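Local coordinates for ribonucleoside-diphosphate reductase, alpha chain (Actinobacillus ureae ATCC 25976, PDB 6DQX), which probably reduces ribonucleoside diphosphates to deoxyribonucleotides, as the catalytic alpha subunit of a class Id ribonucleotide reductase, at residues G190-W195 and R230-K235; D217-M222 and L538-E543; Q238-T241 and Y247-F250; M279-N284 and T341-L346; M295-L298 and E302-D305. All blocks are in the same frame, centred on the assembly; numbering follows the deposited sequence.

Contact 1 of 5, residues G190-W195 and R230-K235; sequences GDIDEW and RQLWAK
L232 of helix 227-243 reaches the short helix 192-195 with both of its methyl groups. CD2 lies 4.0 Å from I192 CG2, the branch methyl that faces the longer helix, and CD1 comes equally near the same methyl. CD1 also meets D193, whose OD1 stands 3.5 Å from L232 CD1, a van der Waals contact between a carboxylate oxygen of exposed D193 and a methyl of buried L232. With CG anti to the backbone N (chi1 -171°), the isobutyl group of L232 is carried across the gap and passes I192 at a slant. One helical turn later, the fully extended chain of K235 brings NZ to 4.4 Å from the backbone O of D193 and to 5.0 Å from D193 OD1, too far for a salt bridge, though a weak attraction is likely. K235 NZ also has a long, weak ion pair with D197.

Further out, D191 takes the N-cap position without a capping bond from its carboxylate, which instead bonds S157 OG and the backbone N of R144. I192 packs behind on I185 of strand 181-186, while L232 also touches W218 of helix 216-223. The pair thus joins helix 227-243 to helix 192-195, which follows strand 181-186.

Contact 2 of 5, residues D217-M222 and L538-E543; sequences DWLESM and LYLTAE. With EDO (1,2-ethanediol), chain G.
L219 and L540 meet through their CD2 methyls, 3.7 Å apart, where two helices come together whose segment axes make 140° between their N-to-C directions. M222 adds to the same cluster: two kinks along its chain (chi2 -82°, chi3 -67°) bring the terminal CE to 3.8 Å from L540 CD2, so one leucine methyl is touched by two side chains of helix 216-223. The other methyl of L219, CD1, rests on the aliphatic part of E543, 3.7 Å from its CG, the two side chains lying antiparallel. The four residues are buried, although the segment axes stay 11.7 Å apart, a separation filled by the side chains of both helices.

The packing gives way to polar and more open surroundings at the margins. E220 is partly exposed and salt-bridged to K223; its OE2 lies 5.0 Å from E543 OE2. On another side of helix 216-223, W218 NE1 makes a weak hydrogen bond of 3.1 Å to O1 of a 1,2-ethanediol, probably from the crystallisation liquor, which sits at the indole edge and also bonds I187 O and Y228 OH.

E543 therefore has a divided role: its methylenes complete the apolar patch while OE1 bonds H216 ND1. Two carboxylates at this spacing should disfavour each other slightly, an effect that K223 and H216 probably offset. Cohesion between the two segments themselves is apolar.

Contact 3 of 5, residues Q238-T241 and Y247-F250; sequences QRKT and YLFF
K240, late in helix 227-243, and Y247, at the start of strand 247-249, have the closest backbones of the two segments, their CA atoms 8.2 Å apart. The first segment is regular helix and the second extended, with only five residues between them, so the chain leaves the helix and soon enters the strand on which the helix packs. F250 takes the N-cap position of helix 251-256.

One side chain spans the gap. K240 leaves the helix with CG anti to the backbone N (chi1 -156°) and stays extended through CD and CE, then turns at its last torsion (chi4 54°). Its NZ comes to 4.2 Å from Y247 CA, beside the backbone and not the phenol ring; the CB of Y247 points away from the helix. The CE methylene lies 4.3 Å from L248 CD1, at the outer limit of van der Waals contact.

The buried ammonium is well supplied with acceptors: NZ donates to the carbonyl oxygens of G244, P246 and Y551. Three neutral carbonyls would be expected to stabilise the charge without a carboxylate, and they tie the helix end to the connecting turn and to strand 549-554. Y539 of helix 532-544 touches both K240 and L248, while the strand backbone pairs with strands 209-213 and 549-554.

Strand 209-213 and strand 247-249 are parallel neighbours joined through helices 216-223 and 227-243. This is a beta-alpha-beta crossover, the connection from which the ten-stranded alpha/beta barrel of ribonucleotide reductase catalytic subunits is built.

Contact 4 of 5, residues M279-N284 and T341-L346; sequences MLPSSN and TRHRAL
P281 CG approaches the imidazole of H343 obliquely, 4.0 Å from NE2. The side chains lie alongside, pointing opposite ways, and the touch is van der Waals in kind. CG of H343 lies anti to its carbonyl carbon (chi1 -70°), which turns the ring toward the 279-284 segment. Its rotation is restrained at the other nitrogen: ND1 is hydrogen-bonded to the backbone O of F339, within the same helix 334-343. Y262 of helix 260-264 packs on P281 as well.

Beside this pair, L280 straddles the methyl of A345. Both leucine branches touch it, CD1 and CD2 each 3.8 Å from A345 CB, so the small side chain is held in the fork of the larger one. The two backbones come nearest here, L280 CA and A345 CA being 8.1 Å apart. F288 and C290 of strand 288-296 and Q518 also lie against L280, and T410 against A345.

R344, between the two touching residues of the second segment, has left the helix with positive phi (50°), and its guanidinium is engaged by D317 and S321. That break redirects the chain from helix 334-343 into strand 347-351, a parallel neighbour of strand 288-296. The contact thus packs two approaches to adjacent barrel strands together: an irregular lead-in to strand 288-296 and a helix-to-strand turn before strand 347-351.

Contact 5 of 5, residues M295-L298 and E302-D305; sequences MNLL and EWKD
M295 begins the contact by laying its terminal methyl on the indole of W303. CE stands 3.5 Å from the centroid of the six-membered ring, close to the ring normal, a CH-pi contact over the face. The sulfur lies above the same face, SD 4.9 Å from that centroid, making this also a Met-aromatic contact. The methionine chain curls back on itself so that CE comes between SD and the ring.

N296 supplies the polar link. Its backbone O accepts a hydrogen bond of 2.9 Å from W303 NE1, nearly straight at 165°. The acceptor lies in the indole plane, whereas the donor stands above the carbonyl plane, 44° out of it. This satisfies the one polar atom of a buried ring and, with the methionine over its face, fixes the ring's orientation. The N296 side chain turns elsewhere: ND2 bonds G83 O, and OD1 accepts from the backbone N of L298 at 3.2 Å.

L297 directs its CB away from the 302-305 segment, yet its CD2 swings back to the indole edge, 3.8 Å from W303 CZ2. Face and edge of the tryptophan are therefore both met by residues of one short segment. F300 and Y84 add aromatic neighbours, and L380 of helix 367-395 touches both M295 and W303.

The OD1 bond of N296 defines an Asx turn at the end of strand 288-296, where the chain enters a 3-10 segment and then helix 300-303. With CG between its backbone N and carbonyl carbon (chi1 55°), W303 turns its indole back on the strand that the chain has just left, closing a compact strand-to-helix turn of the barrel domain.

How the contacts relate
Contacts 1, 2 and 3 form one continuous region. Helix 227-243 serves both contact 1 and contact 3, whose centres lie 11 Å apart, and the preceding helix 216-223 carries one side of contact 2. W218 touches L232 and W233, M222 touches W233, and helix 532-544 brings a late part of the chain against contact 3. Contact 4 meets this region through F249 and M279. Contact 5 lies across the chain's centre from contacts 1 and 3, about 44 Å from contact 1 between centres. In sequence, contacts 1 and 2 interleave, contact 2 encloses contacts 3, 4 and 5, and contact 4 encloses contact 5. Strands 247-249 and 288-296 belong to one curled sheet, so the barrel unites both sides.

Contact 1 of 5, residues G190-W195 and R230-K235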
# COMPACT_ATOMS: atom_id res chain seq x y z
N GLY A 190 22.77 -2.19 -4.54
CA GLY A 190 22.65 -1.78 -5.94
C GLY A 190 21.90 -0.50 -6.17
O GLY A 190 22.23 0.23 -7.11
N ASP A 191 20.90 -0.20 -5.33
CA ASP A 191 20.02 0.95 -5.53
C ASP A 191 20.40 2.20 -4.74
O ASP A 191 19.63 3.15 -4.70
CB ASP A 191 18.57 0.58 -5.22
CG ASP A 191 18.06 -0.62 -6.00
OD1 ASP A 191 18.45 -0.81 -7.18
OD2 ASP A 191 17.24 -1.38 -5.43
N ILE A 192 21.58 2.22 -4.12
CA ILE A 192 21.97 3.32 -3.25
C ILE A 192 21.85 4.70 -3.92
O ILE A 192 21.36 5.65 -3.30
CB ILE A 192 23.39 3.07 -2.63
CG1 ILE A 192 23.69 4.08 -1.50
CG2 ILE A 192 24.51 3.14 -3.66
CD1 ILE A 192 22.65 4.15 -0.41
N ASP A 193 22.25 4.81 -5.19
CA ASP A 193 22.12 6.10 -5.91
C ASP A 193 20.68 6.60 -6.00
O ASP A 193 20.44 7.80 -5.90
CB ASP A 193 22.72 6.01 -7.33
CG ASP A 193 24.24 5.89 -7.32
OD1 ASP A 193 24.89 6.47 -6.43
OD2 ASP A 193 24.79 5.23 -8.24
N GLU A 194 19.70 5.69 -6.14
CA GLU A 194 18.31 6.11 -6.17
C GLU A 194 17.85 6.64 -4.81
O GLU A 194 17.14 7.62 -4.74
CB GLU A 194 17.37 4.99 -6.61
CG GLU A 194 17.57 4.52 -8.04
CD GLU A 194 16.51 3.52 -8.44
OE1 GLU A 194 16.86 2.32 -8.62
OE2 GLU A 194 15.34 3.91 -8.51
N TRP A 195 18.25 5.96 -3.74
CA TRP A 195 17.88 6.39 -2.38
C TRP A 195 18.51 7.74 -2.01
O TRP A 195 17.86 8.55 -1.36
CB TRP A 195 18.31 5.34 -1.36
CG TRP A 195 17.44 4.12 -1.35
CD1 TRP A 195 17.43 3.10 -2.26
CD2 TRP A 195 16.45 3.79 -0.38
NE1 TRP A 195 16.52 2.14 -1.90
CE2 TRP A 195 15.89 2.54 -0.75
CE3 TRP A 195 15.98 4.42 0.78
CZ2 TRP A 195 14.88 1.91 -0.02
CZ3 TRP A 195 14.97 3.79 1.52
CH2 TRP A 195 14.42 2.56 1.11
N ARG A 230 34.74 6.87 -2.38
CA ARG A 230 35.01 8.27 -2.07
C ARG A 230 33.95 9.22 -2.65
O ARG A 230 33.49 10.10 -1.95
CB ARG A 230 36.44 8.68 -2.47
CG ARG A 230 37.49 8.17 -1.49
CD ARG A 230 38.92 8.60 -1.80
NE ARG A 230 39.10 10.06 -1.72
CZ ARG A 230 39.08 10.91 -2.75
NH1 ARG A 230 38.89 10.51 -4.02
NH2 ARG A 230 39.26 12.21 -2.52
N GLN A 231 33.53 9.02 -3.91
CA GLN A 231 32.47 9.88 -4.50
C GLN A 231 31.08 9.64 -3.93
O GLN A 231 30.29 10.57 -3.79
CB GLN A 231 32.41 9.81 -6.05
CG GLN A 231 32.87 11.10 -6.75
CD GLN A 231 32.18 12.37 -6.23
OE1 GLN A 231 31.02 12.34 -5.80
NE2 GLN A 231 32.91 13.49 -6.26
N LEU A 232 30.76 8.39 -3.64
CA LEU A 232 29.48 8.06 -3.02
C LEU A 232 29.39 8.67 -1.62
O LEU A 232 28.40 9.28 -1.27
CB LEU A 232 29.29 6.55 -2.96
CG LEU A 232 27.92 6.04 -2.55
CD1 LEU A 232 26.87 6.37 -3.60
CD2 LEU A 232 27.97 4.53 -2.33
N TRP A 233 30.46 8.51 -0.84
CA TRP A 233 30.50 9.04 0.52
C TRP A 233 30.36 10.55 0.47
O TRP A 233 29.59 11.12 1.23
CB TRP A 233 31.78 8.62 1.22
CG TRP A 233 31.88 9.00 2.66
CD1 TRP A 233 32.78 9.86 3.23
CD2 TRP A 233 31.05 8.53 3.73
NE1 TRP A 233 32.57 9.95 4.59
CE2 TRP A 233 31.52 9.14 4.92
CE3 TRP A 233 29.98 7.64 3.81
CZ2 TRP A 233 30.93 8.90 6.17
CZ3 TRP A 233 29.38 7.41 5.05
CH2 TRP A 233 29.86 8.04 6.21
N ALA A 234 31.08 11.18 -0.46
CA ALA A 234 30.98 12.64 -0.64
C ALA A 234 29.56 13.09 -0.94
O ALA A 234 29.09 14.07 -0.37
CB ALA A 234 31.93 13.12 -1.75
N LYS A 235 28.86 12.36 -1.80
CA LYS A 235 27.47 12.67 -2.12
C LYS A 235 26.55 12.51 -0.89
O LYS A 235 25.69 13.34 -0.64
CB LYS A 235 26.98 11.79 -3.29
CG LYS A 235 25.59 12.16 -3.76
CD LYS A 235 25.10 11.35 -4.95
CE LYS A 235 23.68 11.79 -5.30
NZ LYS A 235 23.16 11.18 -6.55

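Contact 2 of 5, residues D217-M222 and L538-E543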
# COMPACT_ATOMS: atom_id res chain seq x y z
N ASP A 217 34.31 -2.34 6.94
CA ASP A 217 35.19 -2.67 5.79
C ASP A 217 34.95 -1.72 4.61
O ASP A 217 35.91 -1.31 3.96
CB ASP A 217 35.02 -4.13 5.36
CG ASP A 217 35.54 -5.11 6.38
OD1 ASP A 217 36.39 -4.74 7.21
OD2 ASP A 217 35.13 -6.30 6.33
N TRP A 218 33.69 -1.36 4.35
CA TRP A 218 33.34 -0.38 3.31
C TRP A 218 34.03 0.96 3.58
O TRP A 218 34.66 1.55 2.67
CB TRP A 218 31.81 -0.18 3.20
CG TRP A 218 31.40 0.57 1.97
CD1 TRP A 218 31.00 0.03 0.79
CD2 TRP A 218 31.37 1.99 1.79
NE1 TRP A 218 30.73 1.02 -0.11
CE2 TRP A 218 30.95 2.23 0.47
CE3 TRP A 218 31.67 3.08 2.62
CZ2 TRP A 218 30.81 3.52 -0.04
CZ3 TRP A 218 31.54 4.36 2.11
CH2 TRP A 218 31.10 4.57 0.79
N LEU A 219 33.91 1.47 4.80
CA LEU A 219 34.57 2.72 5.17
C LEU A 219 36.09 2.63 5.13
O LEU A 219 36.72 3.62 4.75
CB LEU A 219 34.15 3.22 6.55
CG LEU A 219 32.84 3.97 6.62
CD1 LEU A 219 32.49 4.13 8.10
CD2 LEU A 219 32.88 5.32 5.92
N GLU A 220 36.68 1.49 5.51
CA GLU A 220 38.14 1.33 5.40
C GLU A 220 38.63 1.33 3.94
O GLU A 220 39.70 1.87 3.64
CB GLU A 220 38.64 0.08 6.13
CG GLU A 220 38.57 0.18 7.66
CD GLU A 220 39.45 1.29 8.23
OE1 GLU A 220 40.61 1.44 7.78
OE2 GLU A 220 38.98 2.01 9.14
N SER A 221 37.84 0.73 3.06
CA SER A 221 38.10 0.77 1.61
C SER A 221 38.04 2.20 1.09
O SER A 221 38.91 2.60 0.32
CB SER A 221 37.12 -0.15 0.86
OG SER A 221 37.36 -0.13 -0.54
N MET A 222 37.02 2.95 1.50
CA MET A 222 36.87 4.38 1.17
C MET A 222 38.06 5.23 1.65
O MET A 222 38.60 6.06 0.89
CB MET A 222 35.58 4.92 1.79
CG MET A 222 35.13 6.28 1.32
SD MET A 222 35.90 7.72 2.08
CE MET A 222 35.29 7.63 3.77
N LEU A 538 34.63 14.10 11.20
CA LEU A 538 33.75 13.93 12.36
C LEU A 538 32.97 12.62 12.27
O LEU A 538 32.95 11.87 13.22
CB LEU A 538 32.79 15.10 12.53
CG LEU A 538 31.98 15.11 13.83
CD1 LEU A 538 32.88 15.28 15.04
CD2 LEU A 538 30.93 16.21 13.79
N TYR A 539 32.31 12.36 11.12
CA TYR A 539 31.59 11.10 10.94
C TYR A 539 32.48 9.85 10.97
O TYR A 539 32.11 8.82 11.55
CB TYR A 539 30.71 11.13 9.66
CG TYR A 539 29.57 12.13 9.72
CD1 TYR A 539 28.65 12.09 10.75
CD2 TYR A 539 29.42 13.12 8.76
CE1 TYR A 539 27.60 12.99 10.80
CE2 TYR A 539 28.38 14.03 8.81
CZ TYR A 539 27.47 13.96 9.85
OH TYR A 539 26.43 14.82 9.94
N LEU A 540 33.66 9.95 10.39
CA LEU A 540 34.61 8.85 10.45
C LEU A 540 35.05 8.57 11.90
O LEU A 540 35.18 7.41 12.32
CB LEU A 540 35.81 9.12 9.56
CG LEU A 540 35.53 9.18 8.05
CD1 LEU A 540 36.79 9.61 7.31
CD2 LEU A 540 35.01 7.86 7.55
N THR A 541 35.28 9.64 12.65
CA THR A 541 35.59 9.51 14.08
C THR A 541 34.44 8.85 14.84
O THR A 541 34.69 7.97 15.67
CB THR A 541 35.94 10.87 14.67
OG1 THR A 541 37.15 11.32 14.05
CG2 THR A 541 36.12 10.80 16.18
N ALA A 542 33.20 9.23 14.50
CA ALA A 542 32.02 8.61 15.11
C ALA A 542 32.04 7.11 14.96
O ALA A 542 31.87 6.38 15.95
CB ALA A 542 30.73 9.19 14.52
N GLU A 543 32.26 6.63 13.73
CA GLU A 543 32.36 5.20 13.49
C GLU A 543 33.56 4.58 14.21
O GLU A 543 33.44 3.50 14.80
CB GLU A 543 32.47 4.86 11.99
CG GLU A 543 32.47 3.34 11.72
CD GLU A 543 33.85 2.70 11.60
OE1 GLU A 543 33.92 1.45 11.59
OE2 GLU A 543 34.87 3.41 11.52
C1 EDO G . 29.88 0.47 -3.40
O1 EDO G . 30.38 -0.66 -2.69
C2 EDO G . 28.41 0.58 -3.02
O2 EDO G . 27.52 1.50 -3.68

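Contact 3 of 5, residues Q238-T241 and Y247-F250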
# COMPACT_ATOMS: atom_id res chain seq x y z
N GLN A 238 27.06 15.46 1.28
CA GLN A 238 26.38 16.60 0.63
C GLN A 238 24.88 16.59 0.91
O GLN A 238 24.31 17.60 1.27
CB GLN A 238 26.62 16.60 -0.89
CG GLN A 238 26.19 17.87 -1.62
CD GLN A 238 26.13 17.72 -3.15
OE1 GLN A 238 26.39 16.64 -3.70
NE2 GLN A 238 25.77 18.81 -3.84
N ARG A 239 24.26 15.42 0.77
CA ARG A 239 22.83 15.26 1.08
C ARG A 239 22.48 15.60 2.55
O ARG A 239 21.47 16.23 2.84
CB ARG A 239 22.38 13.83 0.74
CG ARG A 239 22.49 13.43 -0.74
CD ARG A 239 21.70 14.36 -1.66
NE ARG A 239 20.32 14.53 -1.18
CZ ARG A 239 19.56 15.62 -1.33
NH1 ARG A 239 18.32 15.62 -0.83
NH2 ARG A 239 20.00 16.71 -1.96
N LYS A 240 23.36 15.20 3.46
CA LYS A 240 23.15 15.42 4.89
C LYS A 240 23.30 16.89 5.31
O LYS A 240 22.57 17.38 6.19
CB LYS A 240 24.12 14.53 5.67
CG LYS A 240 23.65 14.22 7.06
CD LYS A 240 24.36 12.99 7.63
CE LYS A 240 23.91 12.77 9.06
NZ LYS A 240 22.44 12.69 9.20
N THR A 241 24.22 17.60 4.67
CA THR A 241 24.33 19.04 4.88
C THR A 241 23.07 19.75 4.37
O THR A 241 22.47 20.56 5.07
CB THR A 241 25.62 19.60 4.23
OG1 THR A 241 26.74 18.95 4.84
CG2 THR A 241 25.75 21.10 4.43
N TYR A 247 19.94 9.51 7.91
CA TYR A 247 20.53 8.94 9.14
C TYR A 247 21.67 7.99 8.79
O TYR A 247 21.71 7.39 7.70
CB TYR A 247 19.46 8.18 9.96
CG TYR A 247 18.14 8.91 10.12
CD1 TYR A 247 18.11 10.29 10.23
CD2 TYR A 247 16.93 8.21 10.19
CE1 TYR A 247 16.92 10.97 10.39
CE2 TYR A 247 15.73 8.90 10.34
CZ TYR A 247 15.74 10.27 10.44
OH TYR A 247 14.57 11.01 10.59
N LEU A 248 22.64 7.85 9.70
CA LEU A 248 23.70 6.89 9.55
C LEU A 248 23.51 5.76 10.54
O LEU A 248 23.26 6.01 11.72
CB LEU A 248 25.04 7.56 9.77
CG LEU A 248 25.35 8.64 8.72
CD1 LEU A 248 26.57 9.43 9.14
CD2 LEU A 248 25.56 7.99 7.36
N PHE A 249 23.61 4.53 10.05
CA PHE A 249 23.54 3.33 10.90
C PHE A 249 24.84 2.59 10.69
O PHE A 249 25.12 2.03 9.61
CB PHE A 249 22.30 2.50 10.54
CG PHE A 249 22.19 1.20 11.28
CD1 PHE A 249 21.88 1.16 12.62
CD2 PHE A 249 22.38 0.00 10.62
CE1 PHE A 249 21.76 -0.05 13.29
CE2 PHE A 249 22.27 -1.21 11.28
CZ PHE A 249 21.98 -1.23 12.62
N PHE A 250 25.72 2.66 11.70
CA PHE A 250 27.00 1.94 11.64
C PHE A 250 26.80 0.50 12.06
O PHE A 250 26.94 0.13 13.21
CB PHE A 250 28.04 2.66 12.50
CG PHE A 250 28.36 4.03 11.99
CD1 PHE A 250 28.86 4.18 10.70
CD2 PHE A 250 28.14 5.15 12.77
CE1 PHE A 250 29.15 5.45 10.22
CE2 PHE A 250 28.43 6.42 12.28
CZ PHE A 250 28.94 6.56 11.01

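Contact 4 of 5, residues M279-N284 and T341-L346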
# COMPACT_ATOMS: atom_id res chain seq x y z
N MET A 279 18.19 -0.63 18.73
CA MET A 279 19.16 -1.61 18.20
C MET A 279 18.64 -3.00 18.50
O MET A 279 19.12 -3.67 19.43
CB MET A 279 20.56 -1.39 18.82
CG MET A 279 21.11 0.01 18.60
SD MET A 279 21.70 0.17 16.93
CE MET A 279 21.56 1.92 16.61
N LEU A 280 17.65 -3.43 17.71
CA LEU A 280 16.97 -4.71 17.96
C LEU A 280 16.86 -5.48 16.64
O LEU A 280 16.86 -4.87 15.56
CB LEU A 280 15.59 -4.50 18.54
CG LEU A 280 15.53 -3.79 19.89
CD1 LEU A 280 14.09 -3.44 20.23
CD2 LEU A 280 16.15 -4.67 20.97
N PRO A 281 16.80 -6.81 16.73
CA PRO A 281 16.79 -7.65 15.53
C PRO A 281 15.38 -7.77 14.97
O PRO A 281 14.41 -7.93 15.73
CB PRO A 281 17.26 -9.01 16.05
CG PRO A 281 16.84 -9.05 17.48
CD PRO A 281 17.02 -7.62 17.94
N SER A 282 15.27 -7.69 13.65
CA SER A 282 14.02 -7.95 12.94
C SER A 282 14.29 -9.08 11.95
O SER A 282 15.44 -9.34 11.59
CB SER A 282 13.50 -6.69 12.26
OG SER A 282 14.49 -6.09 11.48
N SER A 283 13.24 -9.79 11.54
CA SER A 283 13.42 -10.97 10.67
C SER A 283 12.12 -11.23 9.92
O SER A 283 11.14 -10.56 10.13
CB SER A 283 13.73 -12.20 11.52
OG SER A 283 12.62 -12.47 12.33
N ASN A 284 12.13 -12.27 9.10
CA ASN A 284 10.90 -12.75 8.42
C ASN A 284 9.71 -13.00 9.37
O ASN A 284 8.56 -12.75 8.99
CB ASN A 284 11.20 -14.05 7.63
CG ASN A 284 12.06 -13.82 6.39
OD1 ASN A 284 13.09 -14.49 6.19
ND2 ASN A 284 11.65 -12.87 5.55
N THR A 341 6.54 -10.84 22.88
CA THR A 341 6.41 -12.07 23.70
C THR A 341 7.78 -12.73 24.00
O THR A 341 8.05 -13.14 25.14
CB THR A 341 5.49 -13.09 23.03
OG1 THR A 341 4.21 -12.46 22.87
CG2 THR A 341 5.36 -14.37 23.91
N ARG A 342 8.62 -12.86 22.99
CA ARG A 342 9.85 -13.60 23.14
C ARG A 342 11.04 -12.81 23.69
O ARG A 342 11.92 -13.40 24.31
CB ARG A 342 10.22 -14.25 21.82
CG ARG A 342 9.12 -15.16 21.32
CD ARG A 342 9.40 -15.64 19.93
NE ARG A 342 10.41 -16.68 19.85
CZ ARG A 342 11.55 -16.64 19.17
NH1 ARG A 342 11.95 -15.58 18.47
NH2 ARG A 342 12.32 -17.71 19.17
N HIS A 343 11.06 -11.49 23.45
CA HIS A 343 12.19 -10.62 23.78
C HIS A 343 11.95 -9.73 24.99
O HIS A 343 12.87 -9.50 25.78
CB HIS A 343 12.51 -9.68 22.59
CG HIS A 343 13.10 -10.38 21.41
ND1 HIS A 343 12.37 -11.14 20.52
CD2 HIS A 343 14.37 -10.38 20.96
CE1 HIS A 343 13.19 -11.61 19.58
NE2 HIS A 343 14.41 -11.16 19.84
N ARG A 344 10.75 -9.16 25.09
CA ARG A 344 10.42 -8.15 26.09
C ARG A 344 11.45 -7.00 26.13
O ARG A 344 11.86 -6.55 27.20
CB ARG A 344 10.27 -8.81 27.47
CG ARG A 344 9.25 -9.94 27.51
CD ARG A 344 8.94 -10.37 28.95
NE ARG A 344 8.17 -9.32 29.60
CZ ARG A 344 6.84 -9.18 29.53
NH1 ARG A 344 6.07 -10.08 28.93
NH2 ARG A 344 6.26 -8.14 30.11
N ALA A 345 11.89 -6.54 24.96
CA ALA A 345 12.89 -5.46 24.92
C ALA A 345 12.35 -4.16 25.49
O ALA A 345 11.21 -3.78 25.19
CB ALA A 345 13.39 -5.24 23.50
N LEU A 346 13.14 -3.50 26.35
CA LEU A 346 12.82 -2.18 26.89
C LEU A 346 13.87 -1.13 26.48
O LEU A 346 15.04 -1.44 26.16
CB LEU A 346 12.73 -2.20 28.42
CG LEU A 346 11.92 -3.36 29.06
CD1 LEU A 346 12.00 -3.27 30.57
CD2 LEU A 346 10.48 -3.32 28.56

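Contact 5 of 5, residues M295-L298 and E302-D305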
# COMPACT_ATOMS: atom_id res chain seq x y z
N MET A 295 14.58 8.80 32.71
CA MET A 295 15.01 9.36 33.99
C MET A 295 15.47 10.80 33.83
O MET A 295 16.21 11.11 32.93
CB MET A 295 16.16 8.53 34.56
CG MET A 295 15.78 7.11 34.99
SD MET A 295 14.54 6.97 36.28
CE MET A 295 15.26 7.91 37.62
N ASN A 296 15.06 11.67 34.76
CA ASN A 296 15.42 13.07 34.71
C ASN A 296 16.75 13.24 35.43
O ASN A 296 16.80 13.25 36.67
CB ASN A 296 14.36 13.91 35.42
CG ASN A 296 14.58 15.39 35.27
OD1 ASN A 296 15.58 15.83 34.71
ND2 ASN A 296 13.67 16.19 35.83
N LEU A 297 17.80 13.41 34.64
CA LEU A 297 19.16 13.54 35.20
C LEU A 297 19.39 14.81 36.00
O LEU A 297 20.35 14.88 36.79
CB LEU A 297 20.19 13.45 34.10
CG LEU A 297 20.16 12.18 33.25
CD1 LEU A 297 21.34 12.15 32.31
CD2 LEU A 297 20.11 10.89 34.06
N LEU A 298 18.52 15.82 35.85
CA LEU A 298 18.62 17.01 36.71
C LEU A 298 18.67 16.62 38.18
O LEU A 298 19.36 17.27 38.99
CB LEU A 298 17.44 17.96 36.47
CG LEU A 298 17.33 19.21 37.36
CD1 LEU A 298 18.61 20.02 37.25
CD2 LEU A 298 16.14 20.05 36.93
N GLU A 302 19.71 13.33 43.74
CA GLU A 302 18.59 12.90 44.56
C GLU A 302 18.25 11.43 44.44
O GLU A 302 18.01 10.79 45.46
CB GLU A 302 17.31 13.70 44.30
CG GLU A 302 17.45 15.18 44.58
CD GLU A 302 16.15 15.96 44.43
OE1 GLU A 302 15.06 15.35 44.43
OE2 GLU A 302 16.24 17.20 44.33
N TRP A 303 18.14 10.90 43.21
CA TRP A 303 17.63 9.53 43.04
C TRP A 303 18.67 8.44 42.83
O TRP A 303 18.29 7.27 42.86
CB TRP A 303 16.53 9.44 41.93
CG TRP A 303 16.92 9.95 40.58
CD1 TRP A 303 16.52 11.12 40.03
CD2 TRP A 303 17.76 9.31 39.59
NE1 TRP A 303 17.05 11.27 38.78
CE2 TRP A 303 17.82 10.18 38.49
CE3 TRP A 303 18.45 8.10 39.54
CZ2 TRP A 303 18.54 9.87 37.33
CZ3 TRP A 303 19.16 7.79 38.39
CH2 TRP A 303 19.21 8.68 37.31
N LYS A 304 19.96 8.78 42.74
CA LYS A 304 21.00 7.78 42.41
C LYS A 304 21.05 6.57 43.36
O LYS A 304 21.39 5.47 42.93
CB LYS A 304 22.39 8.42 42.30
CG LYS A 304 22.83 9.11 43.59
CD LYS A 304 24.15 9.84 43.45
CE LYS A 304 24.49 10.53 44.76
NZ LYS A 304 25.50 11.60 44.53
N ASP A 305 20.72 6.76 44.64
CA ASP A 305 20.69 5.66 45.63
C ASP A 305 19.27 5.33 46.09
O ASP A 305 19.06 4.85 47.22
CB ASP A 305 21.60 6.00 46.83
CG ASP A 305 23.05 6.21 46.43
OD1 ASP A 305 23.64 5.36 45.71
OD2 ASP A 305 23.65 7.23 46.84